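PDB 5Y57: pyrethroid hydrolase from Sphingobium faniae, which hydrolyses the ester bond of pyrethroid insecticides such as cypermethrin and permethrin, releasing a cyclopropanecarboxylic acid and a phenoxybenzyl-type alcohol. Local coordinates for residues Pro193-Glu198 / Pro220-Ser225; His10-Arg15 / Gln172-Val177. All coordinates share one frame; numbering follows the deposited sequence.

Contact 1 of 2, residues Pro193-Glu198 / Pro220-Ser225; sequences PRLYIE and PVAVVS
Leu-195 pairs with Ala-222, Tyr-196 with Val-223, Ile-197 with Val-224 and Glu-198 with Ser-225 in the parallel last two strands of the alpha/beta-hydrolase sheet, joined by a beta-alpha-beta crossover through helix 207-216. The backbone ladder runs from Arg-194 O to Glu-198 N; its straightest rung is Tyr-196 N to Ala-222 O, 2.8 Å with an angle of 177° at the hydrogen. The CA hydrogens of Val-223 and Ile-197 add contacts to Tyr-196 O and Val-224 O.

Apolar side chains meet on the face of Leu-195, Ile-197, Ala-222 and Val-224, where the two methyls of Val-224 divide the work. CG1 lies 3.7 Å from Leu-195 CD1, whereas CG2, wedged between its own backbone N and carbonyl carbon (CG1 at chi1 -45°), presses to 3.5 Å from Ile-197 CG1, tighter than usual for two carbons. On the other face Tyr-196 CB lies 3.8 Å from Val-221 CG1; the ring leads away to helix 207-216 and its hydroxyl bonds to Ala-103 O.

Polar side chains close both ends. At the start, the Arg-194 chain bends at chi3 and brings the guanidinium edge to Pro-220 O, with NH2 at 2.6 Å and a weak bond from NE, while NH1 holds Leu-190 O. At the far end, Glu-198 OE2 forms a salt bridge with Arg-211, and Ser-225 OG donates to Glu-198 OE1 over 2.9 Å, arriving 52° above the carboxylate plane.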
loop_
_atom_site.group_PDB
_atom_site.type_symbol
_atom_site.label_atom_id
_atom_site.label_comp_id
_atom_site.label_asym_id
_atom_site.label_seq_id
_atom_site.Cartn_x
_atom_site.Cartn_y
_atom_site.Cartn_z
ATOM N N PRO A 193 -11.408 11.672 3.785
ATOM C CA PRO A 193 -10.224 12.059 4.562
ATOM C C PRO A 193 -9.027 11.195 4.204
ATOM O O PRO A 193 -9.136 9.974 4.063
ATOM C CB PRO A 193 -10.653 11.814 6.008
ATOM C CG PRO A 193 -12.124 11.816 5.986
ATOM C CD PRO A 193 -12.517 11.259 4.659
ATOM N N ARG A 194 -7.871 11.837 4.094
ATOM C CA ARG A 194 -6.641 11.160 3.713
ATOM C C ARG A 194 -5.614 11.313 4.822
ATOM O O ARG A 194 -5.498 12.385 5.430
ATOM C CB ARG A 194 -6.094 11.722 2.392
ATOM C CG ARG A 194 -7.023 11.468 1.211
ATOM C CD ARG A 194 -6.621 12.329 0.020
ATOM N NE ARG A 194 -6.634 13.757 0.352
ATOM C CZ ARG A 194 -7.565 14.614 -0.063
ATOM N NH1 ARG A 194 -8.552 14.191 -0.839
ATOM N NH2 ARG A 194 -7.505 15.898 0.301
ATOM N N LEU A 195 -4.873 10.234 5.067
ATOM C CA LEU A 195 -3.818 10.186 6.066
ATOM C C LEU A 195 -2.589 9.539 5.460
ATOM O O LEU A 195 -2.672 8.423 4.919
ATOM C CB LEU A 195 -4.264 9.400 7.292
ATOM C CG LEU A 195 -3.197 9.052 8.319
ATOM C CD1 LEU A 195 -2.610 10.304 8.964
ATOM C CD2 LEU A 195 -3.839 8.139 9.376
ATOM N N TYR A 196 -1.455 10.238 5.532
ATOM C CA TYR A 196 -0.172 9.683 5.124
ATOM C C TYR A 196 0.626 9.347 6.373
ATOM O O TYR A 196 0.872 10.226 7.207
ATOM C CB TYR A 196 0.623 10.647 4.233
ATOM C CG TYR A 196 1.639 9.923 3.359
ATOM C CD1 TYR A 196 2.891 9.604 3.837
ATOM C CD2 TYR A 196 1.322 9.551 2.059
ATOM C CE1 TYR A 196 3.808 8.950 3.052
ATOM C CE2 TYR A 196 2.231 8.900 1.262
ATOM C CZ TYR A 196 3.474 8.601 1.758
ATOM O OH TYR A 196 4.371 7.946 0.947
ATOM N N ILE A 197 0.996 8.076 6.518
ATOM C CA ILE A 197 1.887 7.619 7.584
ATOM C C ILE A 197 3.270 7.496 6.973
ATOM O O ILE A 197 3.529 6.576 6.186
ATOM C CB ILE A 197 1.427 6.284 8.204
ATOM C CG1 ILE A 197 0.002 6.386 8.744
ATOM C CG2 ILE A 197 2.383 5.841 9.322
ATOM C CD1 ILE A 197 -0.464 5.135 9.559
ATOM N N GLU A 198 4.147 8.439 7.316
ATOM C CA GLU A 198 5.512 8.480 6.816
ATOM C C GLU A 198 6.359 7.427 7.505
ATOM O O GLU A 198 6.185 7.134 8.690
ATOM C CB GLU A 198 6.172 9.847 7.060
ATOM C CG GLU A 198 5.737 10.979 6.158
ATOM C CD GLU A 198 6.287 12.334 6.627
ATOM O OE1 GLU A 198 6.954 12.410 7.685
ATOM O OE2 GLU A 198 6.035 13.327 5.933
ATOM N N PRO A 220 -5.921 18.735 1.238
ATOM C CA PRO A 220 -5.150 18.456 2.444
ATOM C C PRO A 220 -4.894 16.975 2.619
ATOM O O PRO A 220 -5.682 16.120 2.206
ATOM C CB PRO A 220 -6.046 18.998 3.564
ATOM C CG PRO A 220 -7.418 18.767 3.054
ATOM C CD PRO A 220 -7.353 18.898 1.539
ATOM N N VAL A 221 -3.751 16.675 3.222
ATOM C CA VAL A 221 -3.426 15.308 3.605
ATOM C C VAL A 221 -2.854 15.377 5.011
ATOM O O VAL A 221 -1.852 16.057 5.238
ATOM C CB VAL A 221 -2.435 14.632 2.629
ATOM C CG1 VAL A 221 -1.955 13.288 3.169
ATOM C CG2 VAL A 221 -3.099 14.429 1.278
ATOM N N ALA A 222 -3.510 14.711 5.961
ATOM C CA ALA A 222 -2.977 14.615 7.308
ATOM C C ALA A 222 -1.716 13.750 7.316
ATOM O O ALA A 222 -1.485 12.913 6.424
ATOM C CB ALA A 222 -4.038 14.052 8.259
ATOM N N VAL A 223 -0.862 13.972 8.312
ATOM C CA VAL A 223 0.414 13.263 8.349
ATOM C C VAL A 223 0.697 12.794 9.762
ATOM O O VAL A 223 0.617 13.576 10.714
ATOM C CB VAL A 223 1.584 14.134 7.852
ATOM C CG1 VAL A 223 2.849 13.282 7.659
ATOM C CG2 VAL A 223 1.211 14.837 6.589
ATOM N N VAL A 224 1.041 11.525 9.895
ATOM C CA VAL A 224 1.755 11.035 11.060
ATOM C C VAL A 224 3.083 10.469 10.566
ATOM O O VAL A 224 3.179 9.910 9.465
ATOM C CB VAL A 224 0.943 9.981 11.854
ATOM C CG1 VAL A 224 -0.477 10.421 12.015
ATOM C CG2 VAL A 224 0.968 8.671 11.170
ATOM N N SER A 225 4.115 10.627 11.380
ATOM C CA SER A 225 5.459 10.174 11.047
ATOM C C SER A 225 5.887 9.061 11.999
ATOM O O SER A 225 5.598 9.114 13.204
ATOM C CB SER A 225 6.437 11.347 11.119
ATOM O OG SER A 225 5.927 12.430 10.365
HETATM O O HOH W 1 -8.586 14.958 3.090
#

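Contact 2 of 2, residues His10-Arg15 / Gln172-Val177; sequences HGALNR and QTQSTV. With PMS (phenylmethanesulfonic acid), chain G.
With CG anti to the backbone N (chi1 166°) and a bend at chi2 (78°), the side chain of Gln-174 reaches Ala-12 and Leu-13, in the loop after strand 3-9. Its amide oxygen OE1 accepts from Leu-13 N at 2.9 Å, along a nearly straight N-H path (165°), and also lies 3.2 Å from Ala-12 CA. The other end of the amide is fixed as well: NE2 donates to Ser-175 O in the carbonyl plane, on a lone pair, and to the hydroxyl of Tyr-57, which together hold the group against rotation. Leu-13 crosses the glutamine obliquely, its CD2 4.0 Å from Gln-174 CB and 3.5 Å from Gln-172 O. An alanine in place of Gln-174 would leave Leu-13 N without this acceptor and is likely to free the turn to shift.

That turn, type II from Gly-11 to Asn-14, is gripped at Gly-11 O, where His-10 ND1 (2.9 Å) and Asn-14 N donate from opposite faces of the carbonyl plane. Ala-12 N, next along, donates to O2S of phenylmethanesulfonic acid at 2.9 Å. Leu-79 N binds the ligand too, just after the serine of a probable nucleophile elbow, so the two amides are consistent with the oxyanion hole of alpha/beta hydrolases. The contact thus joins the loop between strand 3-9 and helix 23-28 to the short edge strand 174-175 of the antiparallel sheet, which pairs with strand 140-143 and runs on, past the capping Ser-175, toward helix 177-180.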
loop_
_atom_site.group_PDB
_atom_site.type_symbol
_atom_site.label_atom_id
_atom_site.label_comp_id
_atom_site.label_asym_id
_atom_site.label_seq_id
_atom_site.Cartn_x
_atom_site.Cartn_y
_atom_site.Cartn_z
ATOM N N HIS A 10 -1.472 -5.022 0.847
ATOM C CA HIS A 10 -0.042 -5.210 0.700
ATOM C C HIS A 10 0.507 -4.431 -0.510
ATOM O O HIS A 10 -0.221 -4.031 -1.418
ATOM C CB HIS A 10 0.268 -6.695 0.535
ATOM C CG HIS A 10 -0.381 -7.305 -0.671
ATOM N ND1 HIS A 10 0.040 -7.039 -1.959
ATOM C CD2 HIS A 10 -1.448 -8.134 -0.787
ATOM C CE1 HIS A 10 -0.733 -7.690 -2.812
ATOM N NE2 HIS A 10 -1.645 -8.359 -2.127
ATOM N N GLY A 11 1.819 -4.258 -0.517
ATOM C CA GLY A 11 2.522 -3.667 -1.644
ATOM C C GLY A 11 3.025 -4.722 -2.625
ATOM O O GLY A 11 2.653 -5.894 -2.573
ATOM N N ALA A 12 3.905 -4.286 -3.532
ATOM C CA ALA A 12 4.389 -5.174 -4.585
ATOM C C ALA A 12 5.157 -6.376 -4.033
ATOM O O ALA A 12 5.917 -6.276 -3.064
ATOM C CB ALA A 12 5.266 -4.387 -5.555
ATOM N N LEU A 13 4.971 -7.520 -4.681
ATOM C CA LEU A 13 5.632 -8.778 -4.335
ATOM C C LEU A 13 5.277 -9.306 -2.933
ATOM O O LEU A 13 5.884 -10.281 -2.476
ATOM C CB LEU A 13 7.154 -8.658 -4.468
ATOM C CG LEU A 13 7.669 -8.424 -5.897
ATOM C CD1 LEU A 13 9.059 -7.789 -5.892
ATOM C CD2 LEU A 13 7.689 -9.723 -6.619
ATOM N N ASN A 14 4.319 -8.711 -2.241
ATOM C CA ASN A 14 3.932 -9.133 -0.895
ATOM C C ASN A 14 2.552 -9.772 -0.913
ATOM O O ASN A 14 1.845 -9.755 -1.922
ATOM C CB ASN A 14 3.951 -7.939 0.070
ATOM C CG ASN A 14 5.330 -7.653 0.622
ATOM O OD1 ASN A 14 6.291 -7.429 -0.123
ATOM N ND2 ASN A 14 5.438 -7.670 1.952
ATOM N N ARG A 15 2.147 -10.311 0.242
ATOM C CA ARG A 15 0.813 -10.873 0.401
ATOM C C ARG A 15 0.184 -10.328 1.685
ATOM O O ARG A 15 0.880 -9.823 2.570
ATOM C CB ARG A 15 0.833 -12.420 0.420
ATOM C CG ARG A 15 1.380 -13.083 -0.855
ATOM C CD ARG A 15 1.409 -14.635 -0.738
ATOM N NE ARG A 15 0.062 -15.177 -0.642
ATOM C CZ ARG A 15 -0.246 -16.383 -0.165
ATOM N NH1 ARG A 15 0.700 -17.205 0.263
ATOM N NH2 ARG A 15 -1.516 -16.761 -0.106
ATOM N N GLN A 172 6.423 -14.489 -5.993
ATOM C CA GLN A 172 7.632 -14.464 -6.809
ATOM C C GLN A 172 7.594 -13.378 -7.876
ATOM O O GLN A 172 8.626 -12.755 -8.161
ATOM C CB GLN A 172 7.854 -15.834 -7.466
ATOM C CG GLN A 172 8.406 -16.896 -6.523
ATOM C CD GLN A 172 9.867 -16.667 -6.096
ATOM O OE1 GLN A 172 10.805 -16.937 -6.864
ATOM N NE2 GLN A 172 10.065 -16.225 -4.849
ATOM N N THR A 173 6.447 -13.157 -8.520
ATOM C CA THR A 173 6.375 -12.211 -9.628
ATOM C C THR A 173 5.167 -11.287 -9.501
ATOM O O THR A 173 4.065 -11.723 -9.166
ATOM C CB THR A 173 6.331 -12.950 -10.979
ATOM O OG1 THR A 173 5.199 -13.826 -11.000
ATOM C CG2 THR A 173 7.601 -13.770 -11.189
ATOM N N GLN A 174 5.382 -10.018 -9.809
ATOM C CA GLN A 174 4.413 -8.944 -9.642
ATOM C C GLN A 174 3.935 -8.450 -11.000
ATOM O O GLN A 174 4.738 -8.313 -11.929
ATOM C CB GLN A 174 5.046 -7.791 -8.877
ATOM C CG GLN A 174 4.247 -6.474 -8.927
ATOM C CD GLN A 174 3.054 -6.494 -7.984
ATOM O OE1 GLN A 174 3.134 -7.042 -6.884
ATOM N NE2 GLN A 174 1.943 -5.916 -8.416
ATOM N N SER A 175 2.637 -8.179 -11.113
ATOM C CA SER A 175 2.087 -7.572 -12.323
ATOM C C SER A 175 2.469 -6.099 -12.419
ATOM O O SER A 175 2.478 -5.376 -11.417
ATOM C CB SER A 175 0.566 -7.693 -12.341
ATOM O OG SER A 175 0.019 -6.767 -13.273
ATOM N N THR A 176 2.788 -5.647 -13.635
ATOM C CA THR A 176 3.136 -4.239 -13.818
ATOM C C THR A 176 1.908 -3.346 -13.944
ATOM O O THR A 176 2.063 -2.125 -14.049
ATOM C CB THR A 176 4.038 -4.060 -15.046
ATOM O OG1 THR A 176 3.366 -4.557 -16.207
ATOM C CG2 THR A 176 5.357 -4.810 -14.843
ATOM N N VAL A 177 0.713 -3.939 -13.886
ATOM C CA VAL A 177 -0.538 -3.189 -14.049
ATOM C C VAL A 177 -0.672 -2.007 -13.082
ATOM O O VAL A 177 -0.936 -0.892 -13.550
ATOM C CB VAL A 177 -1.737 -4.154 -13.974
ATOM C CG1 VAL A 177 -3.086 -3.401 -13.950
ATOM C CG2 VAL A 177 -1.718 -5.153 -15.105
HETATM C C PMS G . 7.315 -0.075 -3.656
HETATM S S PMS G . 6.490 -1.243 -2.780
HETATM C C1 PMS G . 8.060 -0.488 -4.906
HETATM C C2 PMS G . 8.468 -1.796 -5.108
HETATM C C3 PMS G . 9.149 -2.140 -6.274
HETATM C C4 PMS G . 9.413 -1.171 -7.224
HETATM C C5 PMS G . 8.992 0.142 -7.018
HETATM C C6 PMS G . 8.326 0.489 -5.856
HETATM O O2S PMS G . 5.300 -1.751 -3.391
HETATM O O1S PMS G . 7.291 -2.307 -2.245
#

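From the N terminus, the chain completes strand 3-9 and enters the 10-15 loop, the first half of contact 2. It then lays down three further strands of the parallel sheet and the first two of the small antiparallel sheet before 172-177, which supplies the third, returns to that loop, closing a span of 156 residues. Contact 1 opens afterwards at 193-198 and closes at 220-225, only 21 residues on, around helix 207-216. The two are in series, neither nested nor crossed, with centres 24 Å apart on opposite sides of the chain's centre. Contact 2 ties the ligand-binding loop to the small sheet, whereas contact 1 finishes one edge of the main sheet, near Asp-202, probably of the charge relay.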